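Local coordinates for arginyl-trna synthetase (Thermus thermophilus, PDB 1IQ0), which probably attaches L-arginine to its cognate tRNA(Arg) with the consumption of ATP, as a class I aminoacyl-tRNA synthetase, at residues A[384-389]-A[452-457]; A[129-134]-A[523-528]; A[497-502]-A[564-569]; A[503-508]-A[533-538]. One frame throughout, in Å; residues are numbered along the deposited sequence.

Contact 1 lies in the catalytic domain, at one edge of its mixed sheet. Contacts 3 and 4 lie in the helical DALR anticodon-binding domain and share helix 500-509. Their centres are about 13 Å apart and they touch through Leu-569 and Leu-505. Contact 2 joins the two domains. It sits close to the centre of the chain, about 15 Å from contact 1 and about 21 Å from contact 4, centre to centre. It shares helix 525-544 with contact 4. Along the chain, contact 1 is nested inside the loop closed by contact 2, and contact 4 inside contact 3. Segment 523-528 falls between the two halves of both. Its packing on helix 120-138 ties the bundle to the catalytic domain.

Contact 1: A[384-389]-A[452-457]; sequences AYETVL and KKQIDF
At the edge of the catalytic sheet the outermost strand, 455-457, pairs in parallel with strand 380-390: Ile-455 and Asp-456 with Val-388 and Leu-389. Three backbone hydrogen bonds make the ladder. Ile-455 N gives to Thr-387 O at 3.1 Å. Leu-389 N gives to Ile-455 O at 2.7 Å, nearly straight at 174°. Phe-457 N gives to Leu-389 O at 2.7 Å, with more bend at 155°. Val-388 and Ile-455 share one face of the sheet. Val-388 CG2 lies 4.2 Å from Ile-455 CB, and both side chains pack on Met-446 of helix 430-448 and Arg-124 of helix 120-138. Such parallel strands backed by helices belong to the Rossmann-like fold of class I synthetases. In that class the KMSKS loop follows a strand of this sheet, probably the one corresponding to 380-390. Leu-389 and Asp-456 occupy the other face. Before the ladder, side chains of each segment lie against the other's backbone. Glu-386 CG presses on Lys-452 O at 3.0 Å. Glu-386 OE1 takes the backbone N of Thr-387 at 2.9 Å, and OE2 forms a salt bridge to Arg-356. Gln-454 runs beside Thr-387, pointing the same way. Its CG is anti to the backbone N (chi1 -154°) and sits 3.2 Å from Thr-387 O. The amide beyond brings OE1 near Leu-389 CD1.

Contact 2: A[129-134]-A[523-528]; sequences GDAIAR and RTPHVL
Ile-132 and Pro-525 form the centre of a small apolar contact between two domains. Ile-132 belongs to helix 120-138, which begins within the HIGH motif of the catalytic domain. Pro-525 comes from the anticodon-binding domain. The close packing is around Ile-132. Its CB lies 4.0 Å from Pro-525 CG, and its backbone N lies 3.9 Å from Pro-525 CG. Ile-132 CG1 is anti to the backbone N (chi1 -166°) and reaches toward the turn before helix 525-544. From there Ile-132 CD1 touches Arg-523 CA at 3.6 Å, the closest approach of the contact. Next to it, Ala-131 CB lies 4.1 Å from Pro-525 CB. Arg-523 has positive phi and directly follows helix 512-522. The contact thins out beyond it. The Arg-523 guanidinium leads away from helix 120-138, and the side chain of Thr-524 also starts away from it. Both residues are partly exposed. The charged groups of segment 129-134 lie elsewhere: Arg-134 NE and Asp-130 OD2 form a salt bridge at 2.8 Å, and Asp-130 also pairs with Arg-233 and Arg-443. No hydrogen bond crosses between the two segments, so their direct hold on each other rests on the fit of carbon surfaces.

Contact 3: A[497-502]-A[564-569]; sequences QATPYE and ELRLSL
Glu-502 and Arg-566 form a salt bridge between the start of helix 500-509 and helix 562-583, a second helix of the DALR domain. The glutamate side chain can be followed outward. Its CB lies 4.1 Å from Leu-569 CD2. Its CG touches two leucine methyls, Leu-565 CD2 at 3.9 Å and Leu-569 CD2 at 4.0 Å. The chain then bends at chi2 (64°), which turns CD toward Arg-566. The carboxylate and guanidinium planes are 51° apart. OE1 receives Arg-566 NE at 2.8 Å. The donor stands above the carboxylate plane, while OE1 lies close to the guanidinium plane. Tyr-542 OH, from helix 525-544, also hydrogen-bonds OE1. Arg-566 NH1 turns to the backbone O of Pro-554. The other oxygen, OE2, reaches back to its own helix end. Glu-502 OE2 takes Thr-499 N at 2.9 Å on its anti lone pair. Thr-499 OG1 also donates to Glu-502 OE2, at 2.5 Å. Thr-499 is the N-cap of helix 500-509, and with Glu-502 it makes a capping box. Thr-499 OG1 in turn accepts from Tyr-501 N at 3.2 Å. The arginine and the donors at the helix start probably favour the charged form of the buried Glu-502. Beside it, Ala-498 CB rests 3.7 Å from Leu-565 CD2, and Ala-498 also touches Leu-88 of helix 84-92.

Contact 4: A[503-508]-A[533-538]; sequences RALALD and LDLAAS
Ser-538 and Asp-508 join two helices of the anticodon-binding domain that run nearly antiparallel, at 164°. The axes of the segments approach to 10.0 Å. Along segment 533-538, Leu-533 comes first and turns to Tyr-472 of helix 470-487. Leu-535 is the first to meet the partner helix. Its CG is anti to the backbone N (chi1 -175°), and CD1 comes to 3.9 Å from Asp-508 CB. The same methyl lies 4.5 Å from Leu-505 CD1, a loose apolar contact. Ala-536 packs on helix 470-487, on Tyr-472 and Ala-476. Ser-538 closes the walk, one turn beyond Leu-535. Its OG donates to Asp-508 OD2 at 2.6 Å and uses the anti lone pair of that oxygen. Ser-538 CB follows at 3.2 Å from the same OD2. The hydroxyl also has an apolar neighbour, since Leu-505 CD1 lies 3.4 Å from Ser-538 OG. Asp-508 has further partners. OD1 forms a salt bridge with Arg-27 of strand 26-27, and the backbone O of Asp-508 accepts from Tyr-531 OH. Helix 562-583 packs against Leu-505 and Leu-535: Leu-569 touches Leu-505, and Leu-573 and Leu-577 touch Leu-535. Helix 84-92 lies against Ala-506 of helix 500-509, while helix 470-487 lies against helix 525-544.

Contact 1: A[384-389]-A[452-457]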
loop_
_atom_site.group_PDB
_atom_site.type_symbol
_atom_site.label_atom_id
_atom_site.label_comp_id
_atom_site.label_asym_id
_atom_site.label_seq_id
_atom_site.Cartn_x
_atom_site.Cartn_y
_atom_site.Cartn_z
ATOM N N ALA A 384 -8.788 -3.939 3.295
ATOM C CA ALA A 384 -10.068 -3.437 2.808
ATOM C C ALA A 384 -10.107 -1.915 2.858
ATOM O O ALA A 384 -9.622 -1.303 3.806
ATOM C CB ALA A 384 -11.207 -4.021 3.643
ATOM N N TYR A 385 -10.696 -1.309 1.835
ATOM C CA TYR A 385 -10.768 0.143 1.780
ATOM C C TYR A 385 -12.172 0.655 1.495
ATOM O O TYR A 385 -12.986 -0.032 0.880
ATOM C CB TYR A 385 -9.802 0.653 0.713
ATOM C CG TYR A 385 -10.088 0.085 -0.651
ATOM C CD1 TYR A 385 -11.028 0.680 -1.494
ATOM C CD2 TYR A 385 -9.428 -1.068 -1.100
ATOM C CE1 TYR A 385 -11.302 0.143 -2.752
ATOM C CE2 TYR A 385 -9.696 -1.609 -2.352
ATOM C CZ TYR A 385 -10.629 -0.999 -3.172
ATOM O OH TYR A 385 -10.871 -1.512 -4.425
ATOM N N GLU A 386 -12.445 1.872 1.955
ATOM C CA GLU A 386 -13.742 2.501 1.748
ATOM C C GLU A 386 -13.854 3.173 0.383
ATOM O O GLU A 386 -12.885 3.266 -0.373
ATOM C CB GLU A 386 -14.013 3.537 2.838
ATOM C CG GLU A 386 -14.872 3.036 3.983
ATOM C CD GLU A 386 -16.203 2.466 3.511
ATOM O OE1 GLU A 386 -16.648 2.806 2.393
ATOM O OE2 GLU A 386 -16.810 1.685 4.274
ATOM N N THR A 387 -15.057 3.653 0.096
ATOM C CA THR A 387 -15.391 4.313 -1.161
ATOM C C THR A 387 -14.658 5.637 -1.351
ATOM O O THR A 387 -14.260 6.290 -0.386
ATOM C CB THR A 387 -16.904 4.613 -1.226
ATOM O OG1 THR A 387 -17.641 3.445 -0.847
ATOM C CG2 THR A 387 -17.313 5.026 -2.629
ATOM N N VAL A 388 -14.502 6.022 -2.612
ATOM C CA VAL A 388 -13.864 7.272 -2.971
ATOM C C VAL A 388 -14.860 8.099 -3.775
ATOM O O VAL A 388 -15.382 7.641 -4.793
ATOM C CB VAL A 388 -12.605 7.057 -3.838
ATOM C CG1 VAL A 388 -12.068 8.411 -4.306
ATOM C CG2 VAL A 388 -11.543 6.324 -3.041
ATOM N N LEU A 389 -15.129 9.312 -3.303
ATOM C CA LEU A 389 -16.050 10.215 -3.985
ATOM C C LEU A 389 -15.239 11.183 -4.840
ATOM O O LEU A 389 -14.069 11.445 -4.553
ATOM C CB LEU A 389 -16.871 11.012 -2.962
ATOM C CG LEU A 389 -17.663 10.224 -1.917
ATOM C CD1 LEU A 389 -18.332 11.178 -0.940
ATOM C CD2 LEU A 389 -18.700 9.369 -2.617
ATOM N N LYS A 452 -10.230 2.416 6.242
ATOM C CA LYS A 452 -11.585 2.276 6.775
ATOM C C LYS A 452 -12.423 3.543 6.611
ATOM O O LYS A 452 -13.650 3.506 6.724
ATOM C CB LYS A 452 -11.510 1.892 8.255
ATOM C CG LYS A 452 -10.883 0.523 8.496
ATOM C CD LYS A 452 -9.816 0.545 9.593
ATOM C CE LYS A 452 -8.507 1.175 9.119
ATOM N NZ LYS A 452 -8.641 2.620 8.801
ATOM N N LYS A 453 -11.759 4.663 6.351
ATOM C CA LYS A 453 -12.454 5.931 6.171
ATOM C C LYS A 453 -12.667 6.236 4.697
ATOM O O LYS A 453 -11.839 5.900 3.854
ATOM C CB LYS A 453 -11.675 7.076 6.825
ATOM C CG LYS A 453 -11.792 7.132 8.343
ATOM C CD LYS A 453 -10.933 8.257 8.919
ATOM C CE LYS A 453 -11.375 8.656 10.321
ATOM N NZ LYS A 453 -11.385 7.527 11.288
ATOM N N GLN A 454 -13.792 6.875 4.407
ATOM C CA GLN A 454 -14.168 7.260 3.052
ATOM C C GLN A 454 -13.343 8.479 2.602
ATOM O O GLN A 454 -12.961 9.313 3.423
ATOM C CB GLN A 454 -15.658 7.601 3.047
ATOM C CG GLN A 454 -16.372 7.440 1.727
ATOM C CD GLN A 454 -17.873 7.627 1.873
ATOM O OE1 GLN A 454 -18.350 8.723 2.175
ATOM N NE2 GLN A 454 -18.624 6.550 1.670
ATOM N N ILE A 455 -13.067 8.575 1.304
ATOM C CA ILE A 455 -12.306 9.703 0.767
ATOM C C ILE A 455 -13.141 10.511 -0.231
ATOM O O ILE A 455 -13.920 9.950 -0.995
ATOM C CB ILE A 455 -11.040 9.233 0.004
ATOM C CG1 ILE A 455 -10.076 8.518 0.944
ATOM C CG2 ILE A 455 -10.344 10.424 -0.632
ATOM C CD1 ILE A 455 -8.892 7.910 0.221
ATOM N N ASP A 456 -12.977 11.826 -0.217
ATOM C CA ASP A 456 -13.672 12.692 -1.170
ATOM C C ASP A 456 -12.563 13.418 -1.924
ATOM O O ASP A 456 -11.964 14.354 -1.397
ATOM C CB ASP A 456 -14.561 13.720 -0.456
ATOM C CG ASP A 456 -15.411 14.538 -1.429
ATOM O OD1 ASP A 456 -15.120 14.521 -2.640
ATOM O OD2 ASP A 456 -16.374 15.204 -0.983
ATOM N N PHE A 457 -12.276 12.980 -3.146
ATOM C CA PHE A 457 -11.224 13.606 -3.939
ATOM C C PHE A 457 -11.699 14.867 -4.652
ATOM O O PHE A 457 -12.531 14.798 -5.561
ATOM C CB PHE A 457 -10.678 12.628 -4.982
ATOM C CG PHE A 457 -9.508 13.174 -5.762
ATOM C CD1 PHE A 457 -8.218 13.126 -5.231
ATOM C CD2 PHE A 457 -9.701 13.782 -6.998
ATOM C CE1 PHE A 457 -7.133 13.682 -5.920
ATOM C CE2 PHE A 457 -8.626 14.342 -7.697
ATOM C CZ PHE A 457 -7.334 14.292 -7.151
#

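Contact 2: A[129-134]-A[523-528]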
loop_
_atom_site.group_PDB
_atom_site.type_symbol
_atom_site.label_atom_id
_atom_site.label_comp_id
_atom_site.label_asym_id
_atom_site.label_seq_id
_atom_site.Cartn_x
_atom_site.Cartn_y
_atom_site.Cartn_z
ATOM N N GLY A 129 -2.401 -0.584 -2.776
ATOM C CA GLY A 129 -1.663 -1.806 -3.033
ATOM C C GLY A 129 -0.221 -1.579 -3.443
ATOM O O GLY A 129 0.691 -2.225 -2.919
ATOM N N ASP A 130 -0.012 -0.668 -4.386
ATOM C CA ASP A 130 1.330 -0.363 -4.858
ATOM C C ASP A 130 2.179 0.203 -3.715
ATOM O O ASP A 130 3.337 -0.172 -3.544
ATOM C CB ASP A 130 1.274 0.651 -6.007
ATOM C CG ASP A 130 2.646 1.024 -6.509
ATOM O OD1 ASP A 130 3.332 0.138 -7.071
ATOM O OD2 ASP A 130 3.053 2.188 -6.332
ATOM N N ALA A 131 1.588 1.099 -2.933
ATOM C CA ALA A 131 2.295 1.713 -1.816
ATOM C C ALA A 131 2.728 0.685 -0.770
ATOM O O ALA A 131 3.886 0.675 -0.353
ATOM C CB ALA A 131 1.421 2.797 -1.168
ATOM N N ILE A 132 1.820 -0.186 -0.344
ATOM C CA ILE A 132 2.202 -1.171 0.657
ATOM C C ILE A 132 3.233 -2.139 0.085
ATOM O O ILE A 132 4.086 -2.627 0.815
ATOM C CB ILE A 132 0.976 -1.950 1.227
ATOM C CG1 ILE A 132 1.390 -2.701 2.494
ATOM C CG2 ILE A 132 0.446 -2.950 0.210
ATOM C CD1 ILE A 132 2.015 -1.821 3.559
ATOM N N ALA A 133 3.166 -2.404 -1.219
ATOM C CA ALA A 133 4.136 -3.293 -1.855
ATOM C C ALA A 133 5.525 -2.655 -1.799
ATOM O O ALA A 133 6.506 -3.322 -1.472
ATOM C CB ALA A 133 3.754 -3.563 -3.321
ATOM N N ARG A 134 5.598 -1.368 -2.140
ATOM C CA ARG A 134 6.862 -0.630 -2.125
ATOM C C ARG A 134 7.430 -0.530 -0.704
ATOM O O ARG A 134 8.621 -0.742 -0.479
ATOM C CB ARG A 134 6.661 0.789 -2.668
ATOM C CG ARG A 134 6.354 0.881 -4.158
ATOM C CD ARG A 134 6.021 2.309 -4.528
ATOM N NE ARG A 134 5.770 2.475 -5.957
ATOM C CZ ARG A 134 6.713 2.657 -6.875
ATOM N NH1 ARG A 134 7.988 2.698 -6.523
ATOM N NH2 ARG A 134 6.373 2.807 -8.148
ATOM N N ARG A 523 0.616 -2.778 7.745
ATOM C CA ARG A 523 0.027 -2.687 6.417
ATOM C C ARG A 523 -0.856 -1.448 6.349
ATOM O O ARG A 523 -2.018 -1.498 5.928
ATOM C CB ARG A 523 -0.769 -3.967 6.114
ATOM C CG ARG A 523 0.139 -5.168 5.822
ATOM C CD ARG A 523 -0.604 -6.487 5.634
ATOM N NE ARG A 523 -0.958 -7.078 6.918
ATOM C CZ ARG A 523 -2.101 -6.850 7.547
ATOM N NH1 ARG A 523 -3.015 -6.052 6.997
ATOM N NH2 ARG A 523 -2.316 -7.389 8.739
ATOM N N THR A 524 -0.285 -0.326 6.776
ATOM C CA THR A 524 -0.991 0.943 6.786
ATOM C C THR A 524 -0.127 2.061 6.220
ATOM O O THR A 524 0.583 2.751 6.954
ATOM C CB THR A 524 -1.425 1.329 8.214
ATOM O OG1 THR A 524 -0.296 1.255 9.092
ATOM C CG2 THR A 524 -2.534 0.395 8.715
ATOM N N PRO A 525 -0.161 2.242 4.894
ATOM C CA PRO A 525 0.630 3.291 4.253
ATOM C C PRO A 525 0.323 4.688 4.775
ATOM O O PRO A 525 1.198 5.568 4.753
ATOM C CB PRO A 525 0.269 3.137 2.781
ATOM C CG PRO A 525 0.085 1.639 2.658
ATOM C CD PRO A 525 -0.751 1.339 3.889
ATOM N N HIS A 526 -0.906 4.905 5.244
ATOM C CA HIS A 526 -1.277 6.227 5.739
ATOM C C HIS A 526 -0.367 6.711 6.873
ATOM O O HIS A 526 -0.244 7.916 7.098
ATOM C CB HIS A 526 -2.742 6.269 6.194
ATOM C CG HIS A 526 -3.007 5.540 7.472
ATOM N ND1 HIS A 526 -3.415 4.224 7.508
ATOM C CD2 HIS A 526 -2.922 5.945 8.761
ATOM C CE1 HIS A 526 -3.572 3.849 8.765
ATOM N NE2 HIS A 526 -3.279 4.873 9.545
ATOM N N VAL A 527 0.270 5.781 7.580
ATOM C CA VAL A 527 1.169 6.160 8.666
ATOM C C VAL A 527 2.416 6.829 8.076
ATOM O O VAL A 527 2.955 7.769 8.649
ATOM C CB VAL A 527 1.576 4.933 9.520
ATOM C CG1 VAL A 527 2.679 5.314 10.503
ATOM C CG2 VAL A 527 0.356 4.419 10.292
ATOM N N LEU A 528 2.857 6.358 6.916
ATOM C CA LEU A 528 4.026 6.946 6.276
ATOM C C LEU A 528 3.610 8.287 5.686
ATOM O O LEU A 528 4.335 9.274 5.782
ATOM C CB LEU A 528 4.541 6.052 5.150
ATOM C CG LEU A 528 6.025 6.144 4.760
ATOM C CD1 LEU A 528 6.138 5.952 3.262
ATOM C CD2 LEU A 528 6.639 7.471 5.171
#

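Contact 3: A[497-502]-A[564-569]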
loop_
_atom_site.group_PDB
_atom_site.type_symbol
_atom_site.label_atom_id
_atom_site.label_comp_id
_atom_site.label_asym_id
_atom_site.label_seq_id
_atom_site.Cartn_x
_atom_site.Cartn_y
_atom_site.Cartn_z
ATOM N N GLN A 497 27.952 23.584 16.835
ATOM C CA GLN A 497 27.292 24.865 16.582
ATOM C C GLN A 497 25.768 24.754 16.407
ATOM O O GLN A 497 25.092 25.747 16.141
ATOM C CB GLN A 497 27.907 25.544 15.349
ATOM C CG GLN A 497 29.371 25.971 15.523
ATOM C CD GLN A 497 29.862 26.837 14.378
ATOM O OE1 GLN A 497 29.317 27.912 14.123
ATOM N NE2 GLN A 497 30.896 26.374 13.677
ATOM N N ALA A 498 25.232 23.550 16.575
ATOM C CA ALA A 498 23.796 23.323 16.425
ATOM C C ALA A 498 22.942 24.132 17.397
ATOM O O ALA A 498 23.282 24.273 18.569
ATOM C CB ALA A 498 23.489 21.833 16.586
ATOM N N THR A 499 21.827 24.662 16.900
ATOM C CA THR A 499 20.901 25.429 17.734
ATOM C C THR A 499 19.660 24.549 17.953
ATOM O O THR A 499 19.547 23.482 17.357
ATOM C CB THR A 499 20.451 26.749 17.036
ATOM O OG1 THR A 499 19.570 26.443 15.942
ATOM C CG2 THR A 499 21.670 27.519 16.491
ATOM N N PRO A 500 18.727 24.977 18.819
ATOM C CA PRO A 500 17.516 24.189 19.061
ATOM C C PRO A 500 16.738 23.914 17.765
ATOM O O PRO A 500 15.954 22.963 17.700
ATOM C CB PRO A 500 16.728 25.061 20.038
ATOM C CG PRO A 500 17.821 25.702 20.852
ATOM C CD PRO A 500 18.819 26.102 19.770
ATOM N N TYR A 501 16.953 24.742 16.738
ATOM C CA TYR A 501 16.271 24.550 15.453
ATOM C C TYR A 501 16.806 23.308 14.750
ATOM O O TYR A 501 16.038 22.536 14.176
ATOM C CB TYR A 501 16.474 25.749 14.522
ATOM C CG TYR A 501 15.720 27.001 14.913
ATOM C CD1 TYR A 501 16.370 28.060 15.544
ATOM C CD2 TYR A 501 14.359 27.135 14.631
ATOM C CE1 TYR A 501 15.683 29.231 15.884
ATOM C CE2 TYR A 501 13.664 28.300 14.965
ATOM C CZ TYR A 501 14.337 29.343 15.589
ATOM O OH TYR A 501 13.658 30.497 15.906
ATOM N N GLU A 502 18.127 23.131 14.766
ATOM C CA GLU A 502 18.735 21.964 14.137
ATOM C C GLU A 502 18.316 20.705 14.898
ATOM O O GLU A 502 17.969 19.693 14.295
ATOM C CB GLU A 502 20.268 22.060 14.152
ATOM C CG GLU A 502 20.870 22.940 13.069
ATOM C CD GLU A 502 20.469 24.390 13.212
ATOM O OE1 GLU A 502 19.843 24.915 12.268
ATOM O OE2 GLU A 502 20.777 25.000 14.268
ATOM N N GLU A 564 27.878 24.147 7.007
ATOM C CA GLU A 564 28.035 22.739 6.666
ATOM C C GLU A 564 27.001 21.897 7.424
ATOM O O GLU A 564 26.375 21.008 6.853
ATOM C CB GLU A 564 29.450 22.261 7.012
ATOM C CG GLU A 564 30.578 22.807 6.132
ATOM C CD GLU A 564 30.710 24.328 6.170
ATOM O OE1 GLU A 564 30.416 24.945 7.215
ATOM O OE2 GLU A 564 31.129 24.909 5.150
ATOM N N LEU A 565 26.820 22.176 8.710
ATOM C CA LEU A 565 25.846 21.438 9.508
ATOM C C LEU A 565 24.446 21.553 8.907
ATOM O O LEU A 565 23.746 20.548 8.753
ATOM C CB LEU A 565 25.816 21.961 10.946
ATOM C CG LEU A 565 24.628 21.508 11.802
ATOM C CD1 LEU A 565 24.622 19.987 11.950
ATOM C CD2 LEU A 565 24.707 22.167 13.160
ATOM N N ARG A 566 24.038 22.777 8.571
ATOM C CA ARG A 566 22.713 22.988 8.002
ATOM C C ARG A 566 22.556 22.366 6.625
ATOM O O ARG A 566 21.477 21.877 6.285
ATOM C CB ARG A 566 22.366 24.480 7.977
ATOM C CG ARG A 566 22.006 24.975 9.374
ATOM C CD ARG A 566 21.652 26.443 9.450
ATOM N NE ARG A 566 21.279 26.771 10.826
ATOM C CZ ARG A 566 21.377 27.978 11.368
ATOM N NH1 ARG A 566 21.840 29.003 10.654
ATOM N NH2 ARG A 566 21.025 28.151 12.632
ATOM N N LEU A 567 23.627 22.361 5.836
ATOM C CA LEU A 567 23.565 21.759 4.510
ATOM C C LEU A 567 23.364 20.242 4.628
ATOM O O LEU A 567 22.583 19.659 3.877
ATOM C CB LEU A 567 24.837 22.073 3.713
ATOM C CG LEU A 567 24.925 23.485 3.115
ATOM C CD1 LEU A 567 26.315 23.729 2.554
ATOM C CD2 LEU A 567 23.875 23.644 2.022
ATOM N N SER A 568 24.059 19.605 5.571
ATOM C CA SER A 568 23.919 18.159 5.763
ATOM C C SER A 568 22.527 17.822 6.294
ATOM O O SER A 568 21.947 16.797 5.937
ATOM C CB SER A 568 24.981 17.630 6.730
ATOM O OG SER A 568 26.273 17.707 6.154
ATOM N N LEU A 569 21.989 18.691 7.142
ATOM C CA LEU A 569 20.656 18.473 7.687
ATOM C C LEU A 569 19.629 18.652 6.570
ATOM O O LEU A 569 18.653 17.904 6.481
ATOM C CB LEU A 569 20.380 19.465 8.812
ATOM C CG LEU A 569 19.077 19.302 9.590
ATOM C CD1 LEU A 569 19.003 17.896 10.187
ATOM C CD2 LEU A 569 19.016 20.359 10.691
#

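Contact 4: A[503-508]-A[533-538]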
loop_
_atom_site.group_PDB
_atom_site.type_symbol
_atom_site.label_atom_id
_atom_site.label_comp_id
_atom_site.label_asym_id
_atom_site.label_seq_id
_atom_site.Cartn_x
_atom_site.Cartn_y
_atom_site.Cartn_z
ATOM N N ARG A 503 18.348 20.786 16.225
ATOM C CA ARG A 503 17.997 19.650 17.069
ATOM C C ARG A 503 16.565 19.183 16.848
ATOM O O ARG A 503 16.320 18.001 16.628
ATOM C CB ARG A 503 18.201 20.007 18.545
ATOM C CG ARG A 503 17.933 18.845 19.495
ATOM C CD ARG A 503 18.024 19.263 20.956
ATOM N NE ARG A 503 17.445 18.253 21.840
ATOM C CZ ARG A 503 18.006 17.081 22.113
ATOM N NH1 ARG A 503 19.176 16.766 21.575
ATOM N NH2 ARG A 503 17.397 16.220 22.914
ATOM N N ALA A 504 15.621 20.118 16.907
ATOM C CA ALA A 504 14.211 19.800 16.715
ATOM C C ALA A 504 13.959 19.146 15.356
ATOM O O ALA A 504 13.219 18.172 15.263
ATOM C CB ALA A 504 13.362 21.071 16.854
ATOM N N LEU A 505 14.566 19.680 14.302
ATOM C CA LEU A 505 14.382 19.115 12.969
ATOM C C LEU A 505 15.031 17.736 12.853
ATOM O O LEU A 505 14.447 16.813 12.294
ATOM C CB LEU A 505 14.968 20.042 11.904
ATOM C CG LEU A 505 14.903 19.519 10.462
ATOM C CD1 LEU A 505 13.454 19.187 10.087
ATOM C CD2 LEU A 505 15.463 20.567 9.521
ATOM N N ALA A 506 16.246 17.605 13.373
ATOM C CA ALA A 506 16.954 16.334 13.329
ATOM C C ALA A 506 16.116 15.245 14.009
ATOM O O ALA A 506 16.032 14.118 13.521
ATOM C CB ALA A 506 18.300 16.474 14.021
ATOM N N LEU A 507 15.486 15.596 15.130
ATOM C CA LEU A 507 14.658 14.655 15.874
ATOM C C LEU A 507 13.479 14.150 15.037
ATOM O O LEU A 507 13.143 12.961 15.087
ATOM C CB LEU A 507 14.163 15.305 17.162
ATOM C CG LEU A 507 13.461 14.449 18.218
ATOM C CD1 LEU A 507 14.272 13.195 18.547
ATOM C CD2 LEU A 507 13.270 15.313 19.468
ATOM N N ASP A 508 12.845 15.031 14.264
ATOM C CA ASP A 508 11.735 14.575 13.426
ATOM C C ASP A 508 12.263 13.604 12.379
ATOM O O ASP A 508 11.566 12.674 11.975
ATOM C CB ASP A 508 11.034 15.747 12.753
ATOM C CG ASP A 508 10.229 16.564 13.734
ATOM O OD1 ASP A 508 9.709 15.964 14.699
ATOM O OD2 ASP A 508 10.113 17.789 13.542
ATOM N N LEU A 533 3.817 14.383 5.972
ATOM C CA LEU A 533 3.157 15.671 6.146
ATOM C C LEU A 533 3.816 16.371 7.331
ATOM O O LEU A 533 4.154 17.554 7.253
ATOM C CB LEU A 533 1.662 15.487 6.429
ATOM C CG LEU A 533 0.771 15.214 5.213
ATOM C CD1 LEU A 533 -0.673 15.000 5.653
ATOM C CD2 LEU A 533 0.855 16.397 4.259
ATOM N N ASP A 534 4.002 15.631 8.423
ATOM C CA ASP A 534 4.627 16.183 9.617
ATOM C C ASP A 534 6.064 16.644 9.361
ATOM O O ASP A 534 6.476 17.697 9.841
ATOM C CB ASP A 534 4.621 15.155 10.753
ATOM C CG ASP A 534 3.215 14.784 11.206
ATOM O OD1 ASP A 534 2.289 15.602 11.031
ATOM O OD2 ASP A 534 3.035 13.682 11.760
ATOM N N LEU A 535 6.827 15.857 8.609
ATOM C CA LEU A 535 8.208 16.217 8.332
ATOM C C LEU A 535 8.266 17.451 7.437
ATOM O O LEU A 535 9.099 18.337 7.641
ATOM C CB LEU A 535 8.952 15.058 7.671
ATOM C CG LEU A 535 10.450 15.325 7.456
ATOM C CD1 LEU A 535 11.142 15.594 8.814
ATOM C CD2 LEU A 535 11.083 14.134 6.762
ATOM N N ALA A 536 7.378 17.510 6.450
ATOM C CA ALA A 536 7.343 18.647 5.549
ATOM C C ALA A 536 6.950 19.896 6.334
ATOM O O ALA A 536 7.452 20.991 6.063
ATOM C CB ALA A 536 6.360 18.392 4.416
ATOM N N ALA A 537 6.064 19.731 7.312
ATOM C CA ALA A 537 5.626 20.851 8.144
ATOM C C ALA A 537 6.792 21.327 9.011
ATOM O O ALA A 537 6.973 22.528 9.228
ATOM C CB ALA A 537 4.451 20.431 9.042
ATOM N N SER A 538 7.565 20.369 9.518
ATOM C CA SER A 538 8.723 20.665 10.358
ATOM C C SER A 538 9.786 21.389 9.527
ATOM O O SER A 538 10.417 22.336 9.993
ATOM C CB SER A 538 9.295 19.363 10.923
ATOM O OG SER A 538 10.450 19.602 11.707
#